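PDB 1GKR: L-hydantoinase from Arthrobacter aurescens, which hydrolyses the ring of 5-substituted hydantoins with two zinc ions per subunit, preferring aryl to alkyl derivatives, with a stereoselectivity that depends on the substrate. Local coordinates for residues V56-V61 with L309-G314; V61-M66 with T88-M93. All blocks are in the same frame, centred on the assembly; numbering follows the deposited sequence.

Contact 1: residues V56-V61 with L309-G314. With ZN (zinc ion), chain F.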
loop_
_atom_site.group_PDB
_atom_site.type_symbol
_atom_site.label_atom_id
_atom_site.label_comp_id
_atom_site.label_asym_id
_atom_site.label_seq_id
_atom_site.Cartn_x
_atom_site.Cartn_y
_atom_site.Cartn_z
ATOM N N VAL A 56 0.362 35.886 -11.250
ATOM C CA VAL A 56 0.757 34.494 -11.402
ATOM C C VAL A 56 2.274 34.365 -11.307
ATOM O O VAL A 56 3.002 35.195 -11.849
ATOM C CB VAL A 56 0.316 33.945 -12.753
ATOM C CG1 VAL A 56 1.001 32.613 -13.021
ATOM C CG2 VAL A 56 -1.203 33.796 -12.761
ATOM N N VAL A 57 2.740 33.341 -10.602
ATOM C CA VAL A 57 4.164 33.086 -10.452
ATOM C C VAL A 57 4.464 31.817 -11.236
ATOM O O VAL A 57 4.089 30.726 -10.817
ATOM C CB VAL A 57 4.555 32.873 -8.964
ATOM C CG1 VAL A 57 5.993 32.395 -8.860
ATOM C CG2 VAL A 57 4.387 34.177 -8.194
ATOM N N ASP A 58 5.124 31.962 -12.382
ATOM C CA ASP A 58 5.449 30.810 -13.212
ATOM C C ASP A 58 6.894 30.362 -12.975
ATOM O O ASP A 58 7.844 31.064 -13.318
ATOM C CB ASP A 58 5.232 31.142 -14.682
ATOM C CG ASP A 58 5.173 29.910 -15.535
ATOM O OD1 ASP A 58 5.898 28.952 -15.217
ATOM O OD2 ASP A 58 4.413 29.887 -16.522
ATOM N N GLU A 59 7.035 29.183 -12.376
ATOM C CA GLU A 59 8.327 28.591 -12.024
ATOM C C GLU A 59 8.998 27.857 -13.172
ATOM O O GLU A 59 10.110 27.347 -13.015
ATOM C CB GLU A 59 8.134 27.574 -10.894
ATOM C CG GLU A 59 7.263 26.399 -11.335
ATOM C CD GLU A 59 6.945 25.412 -10.225
ATOM O OE1 GLU A 59 7.034 25.797 -9.039
ATOM O OE2 GLU A 59 6.588 24.254 -10.544
ATOM N N HIS A 60 8.331 27.776 -14.315
ATOM C CA HIS A 60 8.906 27.036 -15.423
ATOM C C HIS A 60 8.922 27.797 -16.745
ATOM O O HIS A 60 8.094 27.561 -17.627
ATOM C CB HIS A 60 8.156 25.721 -15.568
ATOM C CG HIS A 60 8.888 24.706 -16.381
ATOM N ND1 HIS A 60 8.679 23.349 -16.243
ATOM C CD2 HIS A 60 9.830 24.850 -17.343
ATOM C CE1 HIS A 60 9.465 22.704 -17.086
ATOM N NE2 HIS A 60 10.173 23.591 -17.764
ATOM N N VAL A 61 9.895 28.688 -16.884
ATOM C CA VAL A 61 10.005 29.503 -18.072
ATOM C C VAL A 61 11.348 29.341 -18.789
ATOM O O VAL A 61 12.415 29.309 -18.158
ATOM C CB VAL A 61 9.784 30.991 -17.696
ATOM C CG1 VAL A 61 9.805 31.881 -18.940
ATOM C CG2 VAL A 61 8.474 31.126 -16.962
ATOM N N LEU A 309 1.459 24.639 -11.210
ATOM C CA LEU A 309 1.258 24.665 -12.645
ATOM C C LEU A 309 2.346 25.581 -13.212
ATOM O O LEU A 309 2.592 26.675 -12.696
ATOM C CB LEU A 309 -0.136 25.200 -12.952
ATOM C CG LEU A 309 -1.147 24.252 -13.605
ATOM C CD1 LEU A 309 -1.016 22.859 -13.058
ATOM C CD2 LEU A 309 -2.554 24.789 -13.386
ATOM N N GLY A 310 3.032 25.112 -14.244
ATOM C CA GLY A 310 4.083 25.905 -14.864
ATOM C C GLY A 310 3.864 25.809 -16.358
ATOM O O GLY A 310 3.475 24.754 -16.846
ATOM N N SER A 311 4.110 26.882 -17.094
ATOM C CA SER A 311 3.863 26.852 -18.535
ATOM C C SER A 311 4.858 26.054 -19.365
ATOM O O SER A 311 4.484 25.370 -20.325
ATOM C CB SER A 311 3.819 28.278 -19.074
ATOM O OG SER A 311 5.081 28.894 -18.890
ATOM N N ASP A 312 6.124 26.123 -18.971
ATOM C CA ASP A 312 7.198 25.480 -19.719
ATOM C C ASP A 312 7.264 26.183 -21.093
ATOM O O ASP A 312 7.495 25.571 -22.141
ATOM C CB ASP A 312 6.977 23.976 -19.880
ATOM C CG ASP A 312 8.233 23.264 -20.378
ATOM O OD1 ASP A 312 9.345 23.784 -20.129
ATOM O OD2 ASP A 312 8.126 22.190 -21.007
ATOM N N HIS A 313 7.027 27.491 -21.052
ATOM C CA HIS A 313 7.090 28.365 -22.215
ATOM C C HIS A 313 8.501 28.243 -22.803
ATOM O O HIS A 313 9.498 28.424 -22.103
ATOM C CB HIS A 313 6.842 29.803 -21.758
ATOM C CG HIS A 313 7.091 30.834 -22.812
ATOM N ND1 HIS A 313 6.115 31.253 -23.690
ATOM C CD2 HIS A 313 8.205 31.545 -23.117
ATOM C CE1 HIS A 313 6.614 32.182 -24.486
ATOM N NE2 HIS A 313 7.879 32.378 -24.158
ATOM N N GLY A 314 8.586 27.941 -24.089
ATOM C CA GLY A 314 9.886 27.803 -24.705
ATOM C C GLY A 314 9.761 27.784 -26.207
ATOM O O GLY A 314 9.083 26.922 -26.772
HETATM ZN ZN ZN F . 11.130 22.818 -19.490
HETATM O O HOH W 1 4.535 28.182 -11.343
HETATM O O HOH W 2 1.758 29.294 -12.893
HETATM O O HOH W 3 10.789 21.081 -21.262
#
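D58 OD2 is gripped by two donors of S311: the hydroxyl OG at 2.7 Å and the backbone N at 3.1 Å. Both come in on the syn side of the carboxylate, the hydroxyl tilted 34° out of its plane. The other oxygen, OD1, turns back on its own strand and accepts from H60 N in an Asx turn, with only a weak further bond from S311 N, so one carboxylate ties the corner at E59 to the start of the facing loop. S311 OG lies between its backbone N and carbonyl carbon (chi1 63°), from where it also accepts from H313 N in an ST turn. G310 CA lies against H60 CB, 4.1 Å from it.

Beyond these polar bonds the two segments meet at zinc. H60 NE2 and D312 OD1 each bind the ion at 2.1 Å, the two side chains lying side by side and pointing the same way. D312 CB sits 3.8 Å from the centroid of the H60 ring, almost on the ring normal, a CH-pi contact, while the carboxylate and ring planes are 49° apart. Water 3 bridges zinc and D312 OD2. H60 ND1 is hydrogen-bonded to E262, and H313 NE2 to D78. Water 1 links V57 O, E59 N and L309 O beside the corner at E59.

This is the C-terminal, zinc-binding end of the amidohydrolase barrel strands, where the first strand's histidine pair meets the late aspartate. D58 and S311 probably help to position the backbones carrying H60 and D312, while E262 probably helps set the rotation of the H60 ring.

Contact 2: residues V61-M66 with T88-M93; sequences VHIIDM and TTIIEM. With ZN (zinc ion), chain F.
H62 NE2 binds zinc at 2.1 Å, and M93 SD approaches the imidazole of H62 obliquely, 4.7 Å from the ring centroid, a sulfur-aromatic contact. Next to this first shell is a parallel beta-alpha-beta unit of the amidohydrolase barrel: strand 51-62 leads through helix 75-85 into strand 87-92, and V61 pairs with E92 as the two strands end. M93 N donates to V61 O at 2.9 Å, arriving nearly along the C=O axis, whereas the bond from V61 N to I91 O is long and weak. At the ring edge, in plane, water 4 accepts from H62 ND1 and donates weakly to M93 O, tying H62 ND1 to the neighbouring strand end.

Further out, the E92 carboxylate reaches the backbone of the turn that follows H62. A bend at chi2 (-66°) brings CD back toward the facing segment, and the carboxylate comes up against the backbone of I63 and I64. OE2 accepts from I63 N, at a modelled separation too short to be taken literally, and OE1 is met by I64 N from above the carboxylate plane at 3.3 Å. K109 is a distant, weak ionic partner of OE1. The turn that follows H62 is thus bonded to a buried acid, although the length of the I63 bond is doubtful. These amides would favour a carboxylate, while V61 O, 3.1 Å from E92 OE2, would oppose it.

Farther from the zinc, I90 packs at about a right angle across both V61 and I63: V61 CG2 rests 3.8 Å from I90 CB, and I63 CD1 touches I90 CD1 at 3.7 Å.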
loop_
_atom_site.group_PDB
_atom_site.type_symbol
_atom_site.label_atom_id
_atom_site.label_comp_id
_atom_site.label_asym_id
_atom_site.label_seq_id
_atom_site.Cartn_x
_atom_site.Cartn_y
_atom_site.Cartn_z
ATOM N N VAL A 61 9.895 28.688 -16.884
ATOM C CA VAL A 61 10.005 29.503 -18.072
ATOM C C VAL A 61 11.348 29.341 -18.789
ATOM O O VAL A 61 12.415 29.309 -18.158
ATOM C CB VAL A 61 9.784 30.991 -17.696
ATOM C CG1 VAL A 61 9.805 31.881 -18.940
ATOM C CG2 VAL A 61 8.474 31.126 -16.962
ATOM N N HIS A 62 11.273 29.220 -20.114
ATOM C CA HIS A 62 12.457 29.099 -20.963
ATOM C C HIS A 62 12.474 30.224 -22.011
ATOM O O HIS A 62 12.235 29.977 -23.196
ATOM C CB HIS A 62 12.473 27.779 -21.724
ATOM C CG HIS A 62 12.504 26.564 -20.859
ATOM N ND1 HIS A 62 13.647 26.131 -20.225
ATOM C CD2 HIS A 62 11.548 25.642 -20.583
ATOM C CE1 HIS A 62 13.396 24.992 -19.600
ATOM N NE2 HIS A 62 12.129 24.675 -19.800
ATOM N N ILE A 63 12.717 31.459 -21.589
ATOM C CA ILE A 63 12.797 32.537 -22.554
ATOM C C ILE A 63 14.125 32.308 -23.275
ATOM O O ILE A 63 14.269 32.657 -24.439
ATOM C CB ILE A 63 12.786 33.915 -21.875
ATOM C CG1 ILE A 63 11.390 34.196 -21.317
ATOM C CG2 ILE A 63 13.197 34.994 -22.877
ATOM C CD1 ILE A 63 11.295 35.472 -20.511
ATOM N N ILE A 64 15.067 31.687 -22.564
ATOM C CA ILE A 64 16.394 31.334 -23.075
ATOM C C ILE A 64 17.324 32.523 -23.206
ATOM O O ILE A 64 18.267 32.652 -22.426
ATOM C CB ILE A 64 16.323 30.660 -24.449
ATOM C CG1 ILE A 64 15.298 29.520 -24.442
ATOM C CG2 ILE A 64 17.716 30.149 -24.824
ATOM C CD1 ILE A 64 15.824 28.214 -23.903
ATOM N N ASP A 65 17.059 33.363 -24.213
ATOM C CA ASP A 65 17.823 34.580 -24.495
ATOM C C ASP A 65 19.323 34.313 -24.647
ATOM O O ASP A 65 19.734 33.285 -25.190
ATOM C CB ASP A 65 17.592 35.608 -23.378
ATOM C CG ASP A 65 17.808 37.060 -23.832
ATOM O OD1 ASP A 65 16.910 37.618 -24.506
ATOM O OD2 ASP A 65 18.868 37.643 -23.506
ATOM N N MET A 66 20.133 35.252 -24.164
ATOM C CA MET A 66 21.588 35.155 -24.240
ATOM C C MET A 66 22.075 34.986 -25.680
ATOM O O MET A 66 21.472 35.541 -26.600
ATOM C CB MET A 66 22.082 34.017 -23.352
ATOM C CG MET A 66 21.601 34.156 -21.915
ATOM S SD MET A 66 21.919 35.808 -21.204
ATOM C CE MET A 66 23.519 35.512 -20.408
ATOM N N THR A 88 3.215 37.831 -13.409
ATOM C CA THR A 88 4.034 38.910 -12.876
ATOM C C THR A 88 5.454 38.551 -12.445
ATOM O O THR A 88 6.302 39.430 -12.325
ATOM C CB THR A 88 3.296 39.585 -11.738
ATOM O OG1 THR A 88 2.897 38.591 -10.785
ATOM C CG2 THR A 88 2.053 40.293 -12.285
ATOM N N THR A 89 5.721 37.287 -12.152
ATOM C CA THR A 89 7.101 36.925 -11.857
ATOM C C THR A 89 7.394 35.544 -12.444
ATOM O O THR A 89 6.574 34.618 -12.368
ATOM C CB THR A 89 7.500 37.007 -10.335
ATOM O OG1 THR A 89 7.753 35.699 -9.833
ATOM C CG2 THR A 89 6.459 37.686 -9.519
ATOM N N ILE A 90 8.556 35.444 -13.085
ATOM C CA ILE A 90 8.985 34.220 -13.731
ATOM C C ILE A 90 10.296 33.746 -13.123
ATOM O O ILE A 90 11.035 34.521 -12.509
ATOM C CB ILE A 90 9.236 34.447 -15.252
ATOM C CG1 ILE A 90 10.414 35.407 -15.447
ATOM C CG2 ILE A 90 8.012 35.043 -15.914
ATOM C CD1 ILE A 90 10.814 35.599 -16.875
ATOM N N ILE A 91 10.577 32.462 -13.289
ATOM C CA ILE A 91 11.827 31.919 -12.820
ATOM C C ILE A 91 12.416 31.271 -14.074
ATOM O O ILE A 91 11.906 30.256 -14.528
ATOM C CB ILE A 91 11.591 30.895 -11.702
ATOM C CG1 ILE A 91 10.578 31.459 -10.699
ATOM C CG2 ILE A 91 12.885 30.643 -10.950
ATOM C CD1 ILE A 91 10.422 30.628 -9.430
ATOM N N GLU A 92 13.454 31.889 -14.651
ATOM C CA GLU A 92 14.106 31.394 -15.876
ATOM C C GLU A 92 14.919 30.152 -15.635
ATOM O O GLU A 92 15.755 30.140 -14.731
ATOM C CB GLU A 92 15.072 32.428 -16.446
ATOM C CG GLU A 92 14.652 33.053 -17.750
ATOM C CD GLU A 92 14.614 32.094 -18.916
ATOM O OE1 GLU A 92 15.672 31.553 -19.329
ATOM O OE2 GLU A 92 13.498 31.898 -19.425
ATOM N N MET A 93 14.692 29.125 -16.451
ATOM C CA MET A 93 15.452 27.886 -16.332
ATOM C C MET A 93 16.876 28.192 -16.814
ATOM O O MET A 93 17.117 29.218 -17.452
ATOM C CB MET A 93 14.824 26.790 -17.186
ATOM C CG MET A 93 13.395 26.463 -16.811
ATOM S SD MET A 93 13.189 25.117 -15.608
ATOM C CE MET A 93 14.736 25.170 -14.748
HETATM ZN ZN ZN F . 11.130 22.818 -19.490
HETATM O O HOH W 4 15.926 28.001 -20.032
HETATM O O HOH W 3 10.789 21.081 -21.262
#

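In the fold
Contacts 1 and 2 share V61 and lie on the two flanks of strand 51-62, which runs between strands 313-314 and 87-92; their centres are about 8 Å apart. They converge on one zinc ion, with H60 and D312 supplied by contact 1 and H62 by contact 2, and water 3 common to both. H62 N probably donates to H313 O at 2.8 Å, and D58 N to T89 O at 3.0 Å, stitching all four segments together. The carboxylated K147 completes this site and bridges it to the second zinc, held by H183 and H239; the side chain of H239 comes within about 4 Å of that of H60, nearest atoms.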